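Long-range contacts in nine-heme cytochrome c (Desulfovibrio desulfuricans, PDB 1OFW), which carries electrons through nine c-type hemes and may form part of a transmembrane redox complex that passes electrons to the cytoplasm for sulfate reduction: residues P32-H37 against C130-P135; A13-P18 against G153-L158. All coordinates share one frame; numbering follows the deposited sequence.

Contact 1 of 2, residues P32-H37 against C130-P135. With HEC (heme c), chain G.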
loop_
_atom_site.group_PDB
_atom_site.type_symbol
_atom_site.label_atom_id
_atom_site.label_comp_id
_atom_site.label_asym_id
_atom_site.label_seq_id
_atom_site.Cartn_x
_atom_site.Cartn_y
_atom_site.Cartn_z
ATOM N N PRO A 32 -1.471 -8.027 -16.974
ATOM C CA PRO A 32 -2.579 -7.083 -16.894
ATOM C C PRO A 32 -3.177 -6.975 -15.498
ATOM O O PRO A 32 -3.027 -7.858 -14.664
ATOM C CB PRO A 32 -3.581 -7.646 -17.902
ATOM C CG PRO A 32 -2.731 -8.414 -18.874
ATOM C CD PRO A 32 -1.638 -9.047 -18.012
ATOM N N VAL A 33 -3.853 -5.874 -15.259
ATOM C CA VAL A 33 -4.476 -5.543 -13.968
ATOM C C VAL A 33 -5.976 -5.778 -13.988
ATOM O O VAL A 33 -6.647 -5.243 -14.879
ATOM C CB VAL A 33 -4.192 -4.077 -13.629
ATOM C CG1 VAL A 33 -4.917 -3.662 -12.374
ATOM C CG2 VAL A 33 -2.686 -3.837 -13.484
ATOM N N VAL A 34 -6.478 -6.542 -13.029
ATOM C CA VAL A 34 -7.930 -6.689 -12.908
ATOM C C VAL A 34 -8.392 -5.706 -11.837
ATOM O O VAL A 34 -8.062 -5.808 -10.653
ATOM C CB VAL A 34 -8.346 -8.111 -12.569
ATOM C CG1 VAL A 34 -9.867 -8.174 -12.456
ATOM C CG2 VAL A 34 -7.870 -9.092 -13.633
ATOM N N PHE A 35 -9.114 -4.689 -12.248
ATOM C CA PHE A 35 -9.594 -3.598 -11.445
ATOM C C PHE A 35 -11.026 -3.901 -11.028
ATOM O O PHE A 35 -11.870 -4.148 -11.891
ATOM C CB PHE A 35 -9.521 -2.298 -12.244
ATOM C CG PHE A 35 -10.106 -1.109 -11.516
ATOM C CD1 PHE A 35 -9.456 -0.544 -10.424
ATOM C CD2 PHE A 35 -11.306 -0.547 -11.879
ATOM C CE1 PHE A 35 -9.956 0.528 -9.753
ATOM C CE2 PHE A 35 -11.796 0.541 -11.194
ATOM C CZ PHE A 35 -11.165 1.096 -10.107
ATOM N N ASN A 36 -11.314 -3.898 -9.729
ATOM C CA ASN A 36 -12.637 -4.171 -9.190
ATOM C C ASN A 36 -13.409 -2.874 -9.066
ATOM O O ASN A 36 -13.337 -2.117 -8.084
ATOM C CB ASN A 36 -12.498 -4.909 -7.841
ATOM C CG ASN A 36 -13.825 -5.534 -7.449
ATOM O OD1 ASN A 36 -14.855 -4.898 -7.662
ATOM N ND2 ASN A 36 -13.800 -6.742 -6.875
ATOM N N HIS A 37 -14.144 -2.553 -10.144
ATOM C CA HIS A 37 -14.856 -1.302 -10.228
ATOM C C HIS A 37 -15.972 -1.236 -9.196
ATOM O O HIS A 37 -16.253 -0.190 -8.631
ATOM C CB HIS A 37 -15.408 -1.105 -11.655
ATOM C CG HIS A 37 -15.737 0.311 -11.982
ATOM N ND1 HIS A 37 -16.827 1.005 -11.521
ATOM C CD2 HIS A 37 -15.062 1.231 -12.743
ATOM C CE1 HIS A 37 -16.814 2.242 -11.983
ATOM N NE2 HIS A 37 -15.743 2.413 -12.736
ATOM N N CYS A 130 -1.722 -5.422 -7.864
ATOM C CA CYS A 130 -2.485 -4.955 -9.009
ATOM C C CYS A 130 -2.255 -5.810 -10.250
ATOM O O CYS A 130 -3.216 -6.117 -10.952
ATOM C CB CYS A 130 -2.141 -3.496 -9.302
ATOM S SG CYS A 130 -2.547 -2.418 -7.918
ATOM N N HIS A 131 -1.047 -6.132 -10.591
ATOM C CA HIS A 131 -0.676 -6.907 -11.782
ATOM C C HIS A 131 -0.889 -8.386 -11.479
ATOM O O HIS A 131 0.012 -9.136 -11.115
ATOM C CB HIS A 131 0.763 -6.546 -12.180
ATOM C CG HIS A 131 0.923 -5.126 -12.643
ATOM N ND1 HIS A 131 0.619 -4.769 -13.963
ATOM C CD2 HIS A 131 1.334 -3.983 -12.048
ATOM C CE1 HIS A 131 0.838 -3.484 -14.119
ATOM N NE2 HIS A 131 1.277 -2.959 -12.976
ATOM N N ASN A 132 -2.159 -8.752 -11.560
ATOM C CA ASN A 132 -2.752 -9.864 -10.814
ATOM C C ASN A 132 -3.587 -10.796 -11.664
ATOM O O ASN A 132 -4.367 -11.582 -11.091
ATOM C CB ASN A 132 -3.613 -9.237 -9.702
ATOM C CG ASN A 132 -4.812 -8.453 -10.178
ATOM O OD1 ASN A 132 -5.151 -8.425 -11.347
ATOM N ND2 ASN A 132 -5.539 -7.771 -9.304
ATOM N N ILE A 133 -3.497 -10.771 -12.963
ATOM C CA ILE A 133 -4.337 -11.590 -13.845
ATOM C C ILE A 133 -4.308 -13.088 -13.618
ATOM O O ILE A 133 -3.276 -13.684 -13.330
ATOM C CB ILE A 133 -3.938 -11.403 -15.342
ATOM C CG1 ILE A 133 -5.035 -11.930 -16.280
ATOM C CG2 ILE A 133 -2.602 -12.045 -15.686
ATOM C CD1 ILE A 133 -6.331 -11.179 -16.221
ATOM N N THR A 134 -5.461 -13.723 -13.881
ATOM C CA THR A 134 -5.567 -15.160 -13.834
ATOM C C THR A 134 -4.572 -15.845 -14.770
ATOM O O THR A 134 -4.343 -15.429 -15.899
ATOM C CB THR A 134 -6.970 -15.700 -14.165
ATOM O OG1 THR A 134 -6.897 -17.132 -14.298
ATOM C CG2 THR A 134 -7.469 -15.164 -15.497
ATOM N N PRO A 135 -3.956 -16.942 -14.304
ATOM C CA PRO A 135 -3.095 -17.730 -15.191
ATOM C C PRO A 135 -3.809 -18.277 -16.396
ATOM O O PRO A 135 -3.177 -18.674 -17.366
ATOM C CB PRO A 135 -2.684 -18.922 -14.316
ATOM C CG PRO A 135 -2.745 -18.372 -12.927
ATOM C CD PRO A 135 -3.971 -17.492 -12.928
HETATM FE FE HEC G . 1.735 -1.006 -12.743
HETATM C CHA HEC G . 0.692 -0.435 -15.957
HETATM C CHB HEC G . 4.900 -1.527 -13.895
HETATM C CHC HEC G . 2.805 -1.525 -9.547
HETATM C CHD HEC G . -1.436 -0.428 -11.616
HETATM N NA HEC G . 2.592 -0.948 -14.547
HETATM C C1A HEC G . 2.027 -0.656 -15.798
HETATM C C2A HEC G . 3.052 -0.567 -16.812
HETATM C C3A HEC G . 4.213 -0.874 -16.217
HETATM C C4A HEC G . 3.943 -1.131 -14.805
HETATM C CMA HEC G . 5.618 -0.967 -16.842
HETATM C CAA HEC G . 2.789 -0.161 -18.268
HETATM C CBA HEC G . 2.266 -1.321 -19.140
HETATM C CGA HEC G . 3.261 -2.445 -19.349
HETATM O O1A HEC G . 4.368 -2.156 -19.899
HETATM O O2A HEC G . 2.923 -3.602 -18.999
HETATM N NB HEC G . 3.492 -1.449 -11.911
HETATM C C1B HEC G . 4.701 -1.698 -12.538
HETATM C C2B HEC G . 5.678 -2.155 -11.568
HETATM C C3B HEC G . 5.076 -2.127 -10.357
HETATM C C4B HEC G . 3.721 -1.681 -10.565
HETATM C CMB HEC G . 7.098 -2.616 -11.941
HETATM C CAB HEC G . 5.613 -2.516 -8.975
HETATM C CBB HEC G . 6.958 -1.775 -8.688
HETATM N NC HEC G . 0.852 -1.016 -10.961
HETATM C C1C HEC G . 1.465 -1.248 -9.744
HETATM C C2C HEC G . 0.487 -1.160 -8.697
HETATM C C3C HEC G . -0.703 -0.865 -9.267
HETATM C C4C HEC G . -0.464 -0.752 -10.678
HETATM C CMC HEC G . 0.838 -1.430 -7.219
HETATM C CAC HEC G . -2.094 -0.770 -8.613
HETATM C CBC HEC G . -2.149 0.224 -7.431
HETATM N ND HEC G . -0.013 -0.564 -13.605
HETATM C C1D HEC G . -1.231 -0.431 -12.976
HETATM C C2D HEC G . -2.286 -0.314 -13.971
HETATM C C3D HEC G . -1.692 -0.353 -15.175
HETATM C C4D HEC G . -0.274 -0.450 -14.965
HETATM C CMD HEC G . -3.792 -0.161 -13.647
HETATM C CAD HEC G . -2.395 -0.318 -16.551
HETATM C CBD HEC G . -2.799 -1.761 -16.977
HETATM C CGD HEC G . -1.657 -2.551 -17.549
HETATM O O1D HEC G . -1.306 -3.678 -17.077
HETATM O O2D HEC G . -1.075 -2.045 -18.547
#
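Pro32, Val33 and Ile133 bury the most surface where strand 33-36 meets the loop after helix 124-130. Val33 packs against His131, an axial ligand of the iron. Val33 CG2, anti to the carbonyl carbon, sits over one face of the His131 imidazole, a CH-pi contact 3.7 Å from the ring centroid. Val33 CG2 also comes within 3.6 Å of heme C2D. The Cys130 carbonyl O lies against both methyls, 3.3 Å from Val33 CG1. Pro32 and Ile133 cross obliquely, with CD of Pro32 against CG2 of Ile133. Ile133 CD1 lies 3.7 Å from Val34 CG2. Pro32 O receives weak hydrogen bonds from the backbone N of Asn132 and of Ile133. The firm polar link is Val34 N to Asn132 OD1, 2.9 Å and nearly straight at 159°, on a lone pair. A weak bond from Asn132 ND2 to Val34 O closes the pair. Cys130 and His131 end the CXXCH motif that begins at Cys127. Cys130 SG is bonded to heme CAC. His131 NE2 binds heme FE at 2.0 Å, and His81 completes the bis-histidine coordination usual in class III cytochromes c. His131 ND1 hydrogen-bonds to Lys31 O. This bond would fix the imidazole's rotation and probably make it a more electron-rich iron ligand.

Contact 2 of 2, residues A13-P18 against G153-L158. With HEC (heme c), chain G.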
loop_
_atom_site.group_PDB
_atom_site.type_symbol
_atom_site.label_atom_id
_atom_site.label_comp_id
_atom_site.label_asym_id
_atom_site.label_seq_id
_atom_site.Cartn_x
_atom_site.Cartn_y
_atom_site.Cartn_z
ATOM N N ALA A 13 -15.913 -5.933 -12.739
ATOM C CA ALA A 13 -14.460 -6.074 -12.727
ATOM C C ALA A 13 -13.955 -6.030 -14.170
ATOM O O ALA A 13 -14.669 -6.501 -15.046
ATOM C CB ALA A 13 -14.026 -7.340 -12.017
ATOM N N ILE A 14 -12.790 -5.459 -14.391
ATOM C CA ILE A 14 -12.278 -5.032 -15.668
ATOM C C ILE A 14 -10.826 -5.469 -15.818
ATOM O O ILE A 14 -10.046 -5.059 -14.966
ATOM C CB ILE A 14 -12.328 -3.471 -15.794
ATOM C CG1 ILE A 14 -13.729 -2.890 -15.641
ATOM C CG2 ILE A 14 -11.637 -2.995 -17.066
ATOM C CD1 ILE A 14 -13.837 -1.400 -15.351
ATOM N N VAL A 15 -10.465 -6.195 -16.853
ATOM C CA VAL A 15 -9.045 -6.390 -17.164
ATOM C C VAL A 15 -8.521 -5.157 -17.925
ATOM O O VAL A 15 -9.080 -4.779 -18.962
ATOM C CB VAL A 15 -8.757 -7.624 -18.004
ATOM C CG1 VAL A 15 -7.259 -7.869 -18.050
ATOM C CG2 VAL A 15 -9.466 -8.863 -17.448
ATOM N N MET A 16 -7.466 -4.543 -17.422
ATOM C CA MET A 16 -6.770 -3.415 -17.989
ATOM C C MET A 16 -5.451 -3.858 -18.593
ATOM O O MET A 16 -4.574 -4.450 -17.963
ATOM C CB MET A 16 -6.517 -2.343 -16.923
ATOM C CG MET A 16 -7.802 -1.866 -16.243
ATOM S SD MET A 16 -7.516 -0.730 -14.886
ATOM C CE MET A 16 -6.919 0.704 -15.765
ATOM N N PHE A 17 -5.303 -3.573 -19.894
ATOM C CA PHE A 17 -4.165 -4.023 -20.654
ATOM C C PHE A 17 -3.220 -2.903 -21.033
ATOM O O PHE A 17 -3.585 -1.720 -20.990
ATOM C CB PHE A 17 -4.641 -4.657 -21.983
ATOM C CG PHE A 17 -5.360 -5.970 -21.794
ATOM C CD1 PHE A 17 -6.736 -5.989 -21.655
ATOM C CD2 PHE A 17 -4.687 -7.161 -21.772
ATOM C CE1 PHE A 17 -7.361 -7.188 -21.497
ATOM C CE2 PHE A 17 -5.299 -8.387 -21.613
ATOM C CZ PHE A 17 -6.676 -8.390 -21.491
ATOM N N PRO A 18 -1.993 -3.266 -21.383
ATOM C CA PRO A 18 -0.998 -2.249 -21.785
ATOM C C PRO A 18 -1.231 -1.755 -23.211
ATOM O O PRO A 18 -0.553 -2.152 -24.151
ATOM C CB PRO A 18 0.339 -3.007 -21.669
ATOM C CG PRO A 18 -0.049 -4.408 -21.916
ATOM C CD PRO A 18 -1.403 -4.600 -21.355
ATOM N N GLY A 153 -17.099 -9.916 -23.497
ATOM C CA GLY A 153 -17.449 -11.107 -22.741
ATOM C C GLY A 153 -16.210 -11.869 -22.311
ATOM O O GLY A 153 -16.178 -12.519 -21.267
ATOM N N ASP A 154 -15.148 -11.801 -23.112
ATOM C CA ASP A 154 -13.890 -12.434 -22.774
ATOM C C ASP A 154 -13.186 -11.625 -21.681
ATOM O O ASP A 154 -12.630 -12.241 -20.757
ATOM C CB ASP A 154 -13.043 -12.536 -24.030
ATOM C CG ASP A 154 -13.397 -13.705 -24.938
ATOM O OD1 ASP A 154 -12.584 -13.952 -25.857
ATOM O OD2 ASP A 154 -14.437 -14.368 -24.763
ATOM N N ASN A 155 -13.229 -10.309 -21.783
ATOM C CA ASN A 155 -12.608 -9.492 -20.725
ATOM C C ASN A 155 -13.318 -9.804 -19.404
ATOM O O ASN A 155 -12.734 -10.145 -18.366
ATOM C CB ASN A 155 -12.655 -8.030 -21.073
ATOM C CG ASN A 155 -11.908 -7.107 -20.145
ATOM O OD1 ASN A 155 -12.161 -7.047 -18.934
ATOM N ND2 ASN A 155 -10.987 -6.355 -20.719
ATOM N N GLU A 156 -14.651 -9.775 -19.409
ATOM C CA GLU A 156 -15.345 -9.983 -18.124
ATOM C C GLU A 156 -15.137 -11.379 -17.566
ATOM O O GLU A 156 -15.078 -11.570 -16.334
ATOM C CB GLU A 156 -16.842 -9.676 -18.320
ATOM C CG GLU A 156 -17.042 -8.200 -18.629
ATOM C CD GLU A 156 -18.475 -7.804 -18.911
ATOM O OE1 GLU A 156 -19.123 -8.483 -19.739
ATOM O OE2 GLU A 156 -18.917 -6.803 -18.299
ATOM N N ALA A 157 -15.017 -12.384 -18.429
ATOM C CA ALA A 157 -14.815 -13.731 -17.937
ATOM C C ALA A 157 -13.435 -13.837 -17.262
ATOM O O ALA A 157 -13.368 -14.439 -16.199
ATOM C CB ALA A 157 -14.938 -14.804 -19.010
ATOM N N LEU A 158 -12.430 -13.246 -17.892
ATOM C CA LEU A 158 -11.077 -13.249 -17.304
ATOM C C LEU A 158 -11.084 -12.490 -15.975
ATOM O O LEU A 158 -10.484 -12.935 -15.000
ATOM C CB LEU A 158 -10.065 -12.619 -18.256
ATOM C CG LEU A 158 -9.654 -13.466 -19.485
ATOM C CD1 LEU A 158 -8.832 -12.605 -20.423
ATOM C CD2 LEU A 158 -8.906 -14.710 -19.061
HETATM FE FE HEC G . 1.735 -1.006 -12.743
HETATM C CHA HEC G . 0.692 -0.435 -15.957
HETATM C CHB HEC G . 4.900 -1.527 -13.895
HETATM C CHC HEC G . 2.805 -1.525 -9.547
HETATM C CHD HEC G . -1.436 -0.428 -11.616
HETATM N NA HEC G . 2.592 -0.948 -14.547
HETATM C C1A HEC G . 2.027 -0.656 -15.798
HETATM C C2A HEC G . 3.052 -0.567 -16.812
HETATM C C3A HEC G . 4.213 -0.874 -16.217
HETATM C C4A HEC G . 3.943 -1.131 -14.805
HETATM C CMA HEC G . 5.618 -0.967 -16.842
HETATM C CAA HEC G . 2.789 -0.161 -18.268
HETATM C CBA HEC G . 2.266 -1.321 -19.140
HETATM C CGA HEC G . 3.261 -2.445 -19.349
HETATM O O1A HEC G . 4.368 -2.156 -19.899
HETATM O O2A HEC G . 2.923 -3.602 -18.999
HETATM N NB HEC G . 3.492 -1.449 -11.911
HETATM C C1B HEC G . 4.701 -1.698 -12.538
HETATM C C2B HEC G . 5.678 -2.155 -11.568
HETATM C C3B HEC G . 5.076 -2.127 -10.357
HETATM C C4B HEC G . 3.721 -1.681 -10.565
HETATM C CMB HEC G . 7.098 -2.616 -11.941
HETATM C CAB HEC G . 5.613 -2.516 -8.975
HETATM C CBB HEC G . 6.958 -1.775 -8.688
HETATM N NC HEC G . 0.852 -1.016 -10.961
HETATM C C1C HEC G . 1.465 -1.248 -9.744
HETATM C C2C HEC G . 0.487 -1.160 -8.697
HETATM C C3C HEC G . -0.703 -0.865 -9.267
HETATM C C4C HEC G . -0.464 -0.752 -10.678
HETATM C CMC HEC G . 0.838 -1.430 -7.219
HETATM C CAC HEC G . -2.094 -0.770 -8.613
HETATM C CBC HEC G . -2.149 0.224 -7.431
HETATM N ND HEC G . -0.013 -0.564 -13.605
HETATM C C1D HEC G . -1.231 -0.431 -12.976
HETATM C C2D HEC G . -2.286 -0.314 -13.971
HETATM C C3D HEC G . -1.692 -0.353 -15.175
HETATM C C4D HEC G . -0.274 -0.450 -14.965
HETATM C CMD HEC G . -3.792 -0.161 -13.647
HETATM C CAD HEC G . -2.395 -0.318 -16.551
HETATM C CBD HEC G . -2.799 -1.761 -16.977
HETATM C CGD HEC G . -1.657 -2.551 -17.549
HETATM O O1D HEC G . -1.306 -3.678 -17.077
HETATM O O2D HEC G . -1.075 -2.045 -18.547
#
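Strand 13-16, in the first class III cytochrome c region, is half of a two-stranded antiparallel sheet and lies across helix 152-164. The short axes of 13-16 and 153-158 cross at 105° and approach to 6.9 Å. Asn155 makes the main link. From its CB, the side chain leaves the helix with CG anti to the backbone N (chi1 -173°). This carries the amide out to the strand. Asn155 CG lies 3.8 Å from Val15 CB. Asn155 OD1 accepts a hydrogen bond from Val15 N at 2.8 Å, on a lone pair in the carbonyl plane. Asn155 ND2 returns one to Val15 O at 3.0 Å, with the acceptor close to the amide plane. One side-chain amide thus satisfies both backbone polar groups of a single strand residue, and the two bonds fix its rotation about CB-CG. Ile14 and Met16 pair their backbones with Phe35 and Val33, leaving N and O of Val15 on the opposite edge for Asn155. The Val15 side chain is directed to the helix. Val15 CG2 packs on Leu158 CB at 3.9 Å. The opposite strand face looks to the hemes: Met16 CE lies 3.9 Å from heme CMD. Past the strand, the Phe17 and Asn155 side chains run alongside each other, tips pointing opposite ways. Ring and amide planes stand 79° apart, and Asn155 ND2 meets the ring edge 3.8 Å from Phe17 CE1.

In the fold
Contacts 1 and 2 meet in the sheet of strands 13-16 and 33-36, with centres about 8 Å apart. Probable backbone hydrogen bonds join them: Met16 N to Val33 O at 2.8 Å, and Phe35 N to Ile14 O at 2.9 Å. Along the chain, contact 1 is nested inside the loop closed by contact 2. Helix 152-164 reaches both, since Val34 and Ile133 also touch its Thr162. Both contacts border heme 5. Contact 1 holds the heme at its iron and thioether side; contact 2 lies at a propionate, where Pro18 N makes a close approach, not a bond, 3.2 Å from heme O2D. His37, at the end of 32-37, binds the iron of heme 1, and Ile14 packs on it.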